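Hydrazine synthase subunit beta (Candidatus Kuenenia stuttgartiensis, PDB 5C2V) forms part of the hydrazine synthase complex, which condenses nitric oxide with ammonium to make hydrazine, and may modulate passage of an intermediate between active sites. Local coordinates at residues T110-C115 with N121-I126. Numbering follows the deposited sequence.
Sequences TAYVAC and NAIDVI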
loop_
_atom_site.group_PDB
_atom_site.type_symbol
_atom_site.label_atom_id
_atom_site.label_comp_id
_atom_site.label_asym_id
_atom_site.label_seq_id
_atom_site.Cartn_x
_atom_site.Cartn_y
_atom_site.Cartn_z
ATOM N N THR B 110 -27.645 40.834 -43.949
ATOM C CA THR B 110 -28.583 40.815 -42.832
ATOM C C THR B 110 -27.880 40.956 -41.485
ATOM O O THR B 110 -26.799 40.405 -41.272
ATOM C CB THR B 110 -29.420 39.515 -42.828
ATOM O OG1 THR B 110 -29.927 39.263 -44.144
ATOM C CG2 THR B 110 -30.588 39.624 -41.856
ATOM N N ALA B 111 -28.506 41.700 -40.580
ATOM C CA ALA B 111 -28.017 41.853 -39.218
ATOM C C ALA B 111 -29.049 41.312 -38.235
ATOM O O ALA B 111 -30.244 41.545 -38.389
ATOM C CB ALA B 111 -27.707 43.309 -38.920
ATOM N N TYR B 112 -28.584 40.584 -37.228
ATOM C CA TYR B 112 -29.472 39.993 -36.238
ATOM C C TYR B 112 -29.220 40.604 -34.868
ATOM O O TYR B 112 -28.077 40.683 -34.408
ATOM C CB TYR B 112 -29.295 38.476 -36.201
ATOM C CG TYR B 112 -29.705 37.804 -37.491
ATOM C CD1 TYR B 112 -28.817 37.696 -38.554
ATOM C CD2 TYR B 112 -30.984 37.288 -37.652
ATOM C CE1 TYR B 112 -29.189 37.089 -39.736
ATOM C CE2 TYR B 112 -31.364 36.679 -38.831
ATOM C CZ TYR B 112 -30.464 36.582 -39.870
ATOM O OH TYR B 112 -30.840 35.975 -41.046
ATOM N N VAL B 113 -30.302 41.042 -34.231
ATOM C CA VAL B 113 -30.221 41.785 -32.980
ATOM C C VAL B 113 -30.968 41.081 -31.852
ATOM O O VAL B 113 -32.177 40.882 -31.935
ATOM C CB VAL B 113 -30.801 43.203 -33.143
ATOM C CG1 VAL B 113 -30.413 44.064 -31.969
ATOM C CG2 VAL B 113 -30.323 43.831 -34.443
ATOM N N ALA B 114 -30.256 40.713 -30.793
ATOM C CA ALA B 114 -30.893 40.031 -29.670
ATOM C C ALA B 114 -31.486 41.033 -28.686
ATOM O O ALA B 114 -30.766 41.867 -28.139
ATOM C CB ALA B 114 -29.898 39.122 -28.967
ATOM N N CYS B 115 -32.795 40.955 -28.456
ATOM C CA CYS B 115 -33.432 41.878 -27.518
ATOM C C CYS B 115 -33.525 41.252 -26.128
ATOM O O CYS B 115 -34.277 40.305 -25.912
ATOM C CB CYS B 115 -34.816 42.286 -28.025
ATOM S SG CYS B 115 -34.806 42.966 -29.703
ATOM N N ASN B 121 -38.936 38.404 -25.446
ATOM C CA ASN B 121 -38.276 37.418 -26.287
ATOM C C ASN B 121 -38.331 37.850 -27.748
ATOM O O ASN B 121 -39.375 37.758 -28.395
ATOM C CB ASN B 121 -38.926 36.040 -26.108
ATOM C CG ASN B 121 -40.438 36.075 -26.289
ATOM O OD1 ASN B 121 -41.080 37.098 -26.051
ATOM N ND2 ASN B 121 -41.008 34.954 -26.718
ATOM N N ALA B 122 -37.202 38.321 -28.269
ATOM C CA ALA B 122 -37.102 38.635 -29.689
ATOM C C ALA B 122 -35.673 38.607 -30.224
ATOM O O ALA B 122 -34.720 38.982 -29.527
ATOM C CB ALA B 122 -37.727 39.994 -29.964
ATOM N N ILE B 123 -35.542 38.198 -31.481
ATOM C CA ILE B 123 -34.366 38.526 -32.272
ATOM C C ILE B 123 -34.833 39.282 -33.510
ATOM O O ILE B 123 -35.461 38.703 -34.394
ATOM C CB ILE B 123 -33.574 37.275 -32.684
ATOM C CG1 ILE B 123 -33.222 36.438 -31.453
ATOM C CG2 ILE B 123 -32.313 37.669 -33.441
ATOM C CD1 ILE B 123 -32.584 35.113 -31.785
ATOM N N ASP B 124 -34.514 40.569 -33.584
ATOM C CA ASP B 124 -34.972 41.396 -34.692
ATOM C C ASP B 124 -34.004 41.313 -35.864
ATOM O O ASP B 124 -32.791 41.442 -35.691
ATOM C CB ASP B 124 -35.146 42.849 -34.248
ATOM C CG ASP B 124 -36.272 43.020 -33.247
ATOM O OD1 ASP B 124 -37.139 42.126 -33.166
ATOM O OD2 ASP B 124 -36.293 44.053 -32.545
ATOM N N VAL B 125 -34.548 41.085 -37.054
ATOM C CA VAL B 125 -33.734 41.008 -38.258
ATOM C C VAL B 125 -33.742 42.350 -38.989
ATOM O O VAL B 125 -34.744 43.067 -38.998
ATOM C CB VAL B 125 -34.212 39.879 -39.199
ATOM C CG1 VAL B 125 -34.316 38.571 -38.435
ATOM C CG2 VAL B 125 -35.547 40.219 -39.820
ATOM N N ILE B 126 -32.600 42.698 -39.569
ATOM C CA ILE B 126 -32.427 43.981 -40.236
ATOM C C ILE B 126 -31.750 43.818 -41.593
ATOM O O ILE B 126 -30.644 43.291 -41.680
ATOM C CB ILE B 126 -31.592 44.952 -39.375
ATOM C CG1 ILE B 126 -32.360 45.349 -38.113
ATOM C CG2 ILE B 126 -31.209 46.185 -40.175
ATOM C CD1 ILE B 126 -31.577 46.248 -37.180
#
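Tyr112 and Val125 stand side by side across the middle two strands of a four-stranded β-propeller blade. Strand alternation puts the tyrosine on the face with Ala114, Ile123 and Val125. Its CB meets Ile123 CG2 at 4.2 Å; chi1 of -65° sets CG beside the backbone N, and the ring atoms CD2 and CE2 both lie against the CG1 methyl of Val125, CE2 nearer at 3.5 Å. The side chain, ending in CZ and OH, is long enough to reach Ile149 of the next blade, where the small Ala114 lies with Ile123 against Val147.

The two backbones run antiparallel, their axes at 156°. Ala111 and Ile126 exchange two backbone hydrogen bonds, as do Val113 and Asp124, with Val113 N to Asp124 O at 2.9 Å. On the other face Val113 CG2 touches Ile126 CD1 at 3.9 Å, and β-branched residues suit such extended backbone.

Asp124 is the charged residue among these buried side chains. Its OD2 lies 3.4 Å from Cys115 SG. A carboxylate offers two oxygens: OD1 hydrogen-bonds to Ser136 OG, OD2 to Gly96 N. These hydrogen bonds would probably help stabilise its negative charge, linking the hairpin to strand 132-137 and the loop ahead of strand 99-104.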